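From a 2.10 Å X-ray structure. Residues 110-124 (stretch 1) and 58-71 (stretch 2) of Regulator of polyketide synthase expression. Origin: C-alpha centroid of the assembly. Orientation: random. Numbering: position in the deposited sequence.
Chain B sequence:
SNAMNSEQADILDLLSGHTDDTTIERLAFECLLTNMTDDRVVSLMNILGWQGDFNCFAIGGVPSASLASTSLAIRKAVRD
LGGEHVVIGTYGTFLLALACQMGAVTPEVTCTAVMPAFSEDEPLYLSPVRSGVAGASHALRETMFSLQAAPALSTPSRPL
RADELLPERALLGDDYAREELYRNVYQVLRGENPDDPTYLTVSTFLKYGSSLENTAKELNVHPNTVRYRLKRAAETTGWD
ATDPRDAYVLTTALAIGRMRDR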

# COMPACT_ATOMS: atom_id res chain seq x y z
N THR B 110 22.69 -11.35 -18.93
CA THR B 110 22.20 -10.25 -19.74
C THR B 110 23.13 -9.05 -19.61
O THR B 110 23.45 -8.38 -20.58
CB THR B 110 20.77 -9.84 -19.36
OG1 THR B 110 19.90 -10.96 -19.53
CG2 THR B 110 20.30 -8.70 -20.24
N CYS B 111 23.57 -8.78 -18.39
CA CYS B 111 24.47 -7.66 -18.15
C CYS B 111 25.76 -7.83 -18.95
O CYS B 111 26.25 -6.89 -19.57
CB CYS B 111 24.73 -7.49 -16.66
SG CYS B 111 25.81 -6.11 -16.25
N THR B 112 26.31 -9.05 -18.95
CA THR B 112 27.52 -9.31 -19.71
C THR B 112 27.31 -9.09 -21.20
O THR B 112 28.18 -8.53 -21.87
CB THR B 112 28.05 -10.75 -19.49
OG1 THR B 112 28.52 -10.88 -18.15
CG2 THR B 112 29.20 -11.04 -20.45
N ALA B 113 26.16 -9.53 -21.70
CA ALA B 113 25.85 -9.43 -23.12
C ALA B 113 25.72 -7.98 -23.60
O ALA B 113 26.06 -7.68 -24.75
CB ALA B 113 24.58 -10.22 -23.46
N VAL B 114 25.24 -7.08 -22.74
CA VAL B 114 25.00 -5.70 -23.17
C VAL B 114 26.08 -4.70 -22.74
O VAL B 114 26.07 -3.54 -23.14
CB VAL B 114 23.62 -5.17 -22.74
CG1 VAL B 114 22.53 -6.11 -23.26
CG2 VAL B 114 23.54 -5.01 -21.23
N MSE B 115 27.02 -5.16 -21.92
CA MSE B 115 28.03 -4.26 -21.39
C MSE B 115 28.74 -3.39 -22.43
O MSE B 115 28.98 -2.21 -22.17
CB MSE B 115 29.07 -5.03 -20.58
CG MSE B 115 28.61 -5.30 -19.17
SE MSE B 115 30.10 -5.77 -18.03
CE MSE B 115 31.29 -4.31 -18.49
N PRO B 116 29.07 -3.95 -23.60
CA PRO B 116 29.79 -3.18 -24.61
C PRO B 116 29.00 -1.96 -25.11
O PRO B 116 29.60 -1.00 -25.57
CB PRO B 116 29.99 -4.18 -25.75
CG PRO B 116 29.91 -5.51 -25.10
CD PRO B 116 28.89 -5.36 -24.01
N ALA B 117 27.68 -2.01 -25.00
CA ALA B 117 26.86 -0.88 -25.44
C ALA B 117 26.81 0.26 -24.42
O ALA B 117 26.11 1.26 -24.63
CB ALA B 117 25.45 -1.34 -25.77
N PHE B 118 27.53 0.12 -23.31
CA PHE B 118 27.54 1.15 -22.27
C PHE B 118 28.96 1.69 -22.10
O PHE B 118 29.92 0.93 -22.11
CB PHE B 118 27.03 0.63 -20.91
CG PHE B 118 25.55 0.39 -20.87
CD1 PHE B 118 24.67 1.42 -20.58
CD2 PHE B 118 25.04 -0.88 -21.11
CE1 PHE B 118 23.29 1.19 -20.55
CE2 PHE B 118 23.67 -1.12 -21.08
CZ PHE B 118 22.79 -0.08 -20.79
N SER B 119 29.07 3.00 -21.93
CA SER B 119 30.38 3.62 -21.78
C SER B 119 31.18 3.03 -20.63
O SER B 119 30.67 2.85 -19.52
CB SER B 119 30.24 5.13 -21.58
OG SER B 119 31.46 5.67 -21.11
N GLU B 120 32.44 2.72 -20.91
CA GLU B 120 33.37 2.21 -19.92
C GLU B 120 33.77 3.31 -18.94
O GLU B 120 34.33 3.03 -17.88
CB GLU B 120 34.63 1.65 -20.60
CG GLU B 120 34.39 0.45 -21.51
CD GLU B 120 34.30 -0.86 -20.75
OE1 GLU B 120 35.04 -1.03 -19.76
OE2 GLU B 120 33.48 -1.72 -21.14
N ASP B 121 33.51 4.56 -19.31
CA ASP B 121 33.96 5.71 -18.52
C ASP B 121 32.89 6.19 -17.56
O ASP B 121 33.08 7.18 -16.85
CB ASP B 121 34.36 6.88 -19.43
CG ASP B 121 35.51 6.53 -20.37
OD1 ASP B 121 36.48 5.89 -19.91
OD2 ASP B 121 35.44 6.91 -21.56
N GLU B 122 31.75 5.50 -17.56
CA GLU B 122 30.62 5.87 -16.71
C GLU B 122 30.13 4.65 -15.93
O GLU B 122 30.32 3.51 -16.35
CB GLU B 122 29.48 6.44 -17.56
CG GLU B 122 29.90 7.57 -18.51
CD GLU B 122 30.45 8.79 -17.78
OE1 GLU B 122 30.14 8.97 -16.58
OE2 GLU B 122 31.19 9.57 -18.42
N PRO B 123 29.49 4.88 -14.78
CA PRO B 123 28.95 3.80 -13.97
C PRO B 123 27.89 2.99 -14.70
O PRO B 123 27.21 3.48 -15.61
CB PRO B 123 28.32 4.54 -12.79
CG PRO B 123 29.14 5.79 -12.69
CD PRO B 123 29.37 6.19 -14.11
N LEU B 124 27.77 1.73 -14.30
CA LEU B 124 26.82 0.79 -14.84
C LEU B 124 26.23 0.09 -13.62
O LEU B 124 26.97 -0.28 -12.70
CB LEU B 124 27.55 -0.21 -15.72
CG LEU B 124 26.80 -1.41 -16.30
CD1 LEU B 124 25.81 -0.94 -17.35
CD2 LEU B 124 27.77 -2.41 -16.90
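Stretch 2 58-71: AIGGVPSASLASTS

Stretch 2 begins as the end of a strand, residues 58-61, crosses a loop, and enters a helix at Leu67. The strand runs roughly along helix 110-114, with 32° between their N-to-C directions, a signed crossing angle of -32° and a closest axial approach of 9.9 Å. The loop then passes Ala117 to Ser119, where Phe118 and Pro63 form a single backbone bridge.

Backbone hydrogen bonds fix this junction. Ser119 N donates to Val62 O at 2.7 Å, and Ser64 N donates to Ala117 O at 2.8 Å. Ala117 O also accepts from Thr70 OG1 at a very short 2.5 Å, so the first turn of the second helix is tied to the same carbonyl.

Apolar contacts centre on Ile59, which points toward stretch 1. Its CD1 lies 3.9 Å from Val114 CG2 and 4.0 Å from Cys111 CB. Its CG2 lies 3.9 Å from Leu124 CD1 and 4.2 Å from Phe118 CE2. Thr70 CG2 covers one face of the Phe118 ring, 4.1 Å from Phe118 CZ. Farther out, Val62 CG2 meets Glu122 CB at 3.6 Å.

Gly61 lies close to stretch 1: its N is 3.5 Å from Phe118 CE1, and its CA is 3.4 Å from Pro123 O. A beta carbon here would clash with Pro123 O.

Water 1 accepts from Val62 N at 3.0 Å.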

# COMPACT_ATOMS: atom_id res chain seq x y z
N ALA B 58 16.66 -4.75 -13.92
CA ALA B 58 17.00 -3.57 -14.69
C ALA B 58 18.51 -3.40 -14.81
O ALA B 58 19.27 -3.80 -13.92
CB ALA B 58 16.36 -2.32 -14.05
N ILE B 59 18.93 -2.81 -15.92
CA ILE B 59 20.32 -2.46 -16.14
C ILE B 59 20.31 -1.02 -16.59
O ILE B 59 19.43 -0.61 -17.37
CB ILE B 59 20.95 -3.30 -17.26
CG1 ILE B 59 20.89 -4.79 -16.92
CG2 ILE B 59 22.40 -2.89 -17.49
CD1 ILE B 59 21.41 -5.70 -18.03
N GLY B 60 21.27 -0.23 -16.10
CA GLY B 60 21.32 1.17 -16.47
C GLY B 60 22.75 1.69 -16.48
O GLY B 60 23.60 1.19 -15.75
N GLY B 61 23.00 2.67 -17.34
CA GLY B 61 24.29 3.32 -17.43
C GLY B 61 24.24 4.33 -18.56
O GLY B 61 23.16 4.71 -19.00
N VAL B 62 25.40 4.76 -19.04
CA VAL B 62 25.46 5.74 -20.11
C VAL B 62 25.83 5.04 -21.41
O VAL B 62 26.78 4.28 -21.45
CB VAL B 62 26.50 6.82 -19.80
CG1 VAL B 62 26.61 7.82 -20.96
CG2 VAL B 62 26.17 7.52 -18.48
N PRO B 63 25.08 5.31 -22.50
CA PRO B 63 25.35 4.59 -23.75
C PRO B 63 26.78 4.78 -24.24
O PRO B 63 27.36 5.84 -24.05
CB PRO B 63 24.33 5.16 -24.74
CG PRO B 63 23.66 6.30 -24.05
CD PRO B 63 23.87 6.15 -22.58
N SER B 64 27.33 3.74 -24.85
CA SER B 64 28.72 3.74 -25.30
C SER B 64 28.95 4.74 -26.44
O SER B 64 29.95 5.45 -26.46
CB SER B 64 29.10 2.34 -25.77
OG SER B 64 30.50 2.15 -25.70
N ALA B 65 28.02 4.78 -27.38
CA ALA B 65 28.12 5.68 -28.52
C ALA B 65 26.87 6.53 -28.66
O ALA B 65 26.95 7.74 -28.81
CB ALA B 65 28.36 4.88 -29.81
N SER B 66 25.70 5.89 -28.59
CA SER B 66 24.45 6.62 -28.71
C SER B 66 23.27 5.88 -28.08
O SER B 66 23.37 4.68 -27.78
CB SER B 66 24.15 6.91 -30.17
OG SER B 66 23.88 5.71 -30.87
N LEU B 67 22.16 6.59 -27.91
CA LEU B 67 20.95 6.02 -27.35
C LEU B 67 20.33 4.99 -28.29
O LEU B 67 19.95 3.89 -27.86
CB LEU B 67 19.94 7.11 -27.00
CG LEU B 67 20.36 8.02 -25.83
CD1 LEU B 67 19.52 9.29 -25.76
CD2 LEU B 67 20.32 7.27 -24.51
N ALA B 68 20.23 5.33 -29.57
CA ALA B 68 19.69 4.41 -30.55
C ALA B 68 20.55 3.16 -30.67
O ALA B 68 20.03 2.05 -30.82
CB ALA B 68 19.55 5.09 -31.90
N SER B 69 21.86 3.33 -30.61
CA SER B 69 22.77 2.20 -30.78
C SER B 69 22.67 1.25 -29.59
O SER B 69 22.59 0.03 -29.76
CB SER B 69 24.20 2.69 -30.94
OG SER B 69 25.09 1.60 -31.02
N THR B 70 22.68 1.81 -28.39
CA THR B 70 22.58 1.00 -27.20
C THR B 70 21.23 0.26 -27.15
O THR B 70 21.18 -0.92 -26.79
CB THR B 70 22.80 1.83 -25.93
OG1 THR B 70 24.18 2.22 -25.86
CG2 THR B 70 22.46 1.01 -24.69
N SER B 71 20.15 0.94 -27.53
CA SER B 71 18.82 0.33 -27.51
C SER B 71 18.72 -0.85 -28.45
O SER B 71 18.05 -1.85 -28.15
CB SER B 71 17.74 1.35 -27.88
OG SER B 71 17.61 2.36 -26.89
O HOH W 1 27.87 3.30 -18.24
O HOH W 2 33.17 2.73 -24.05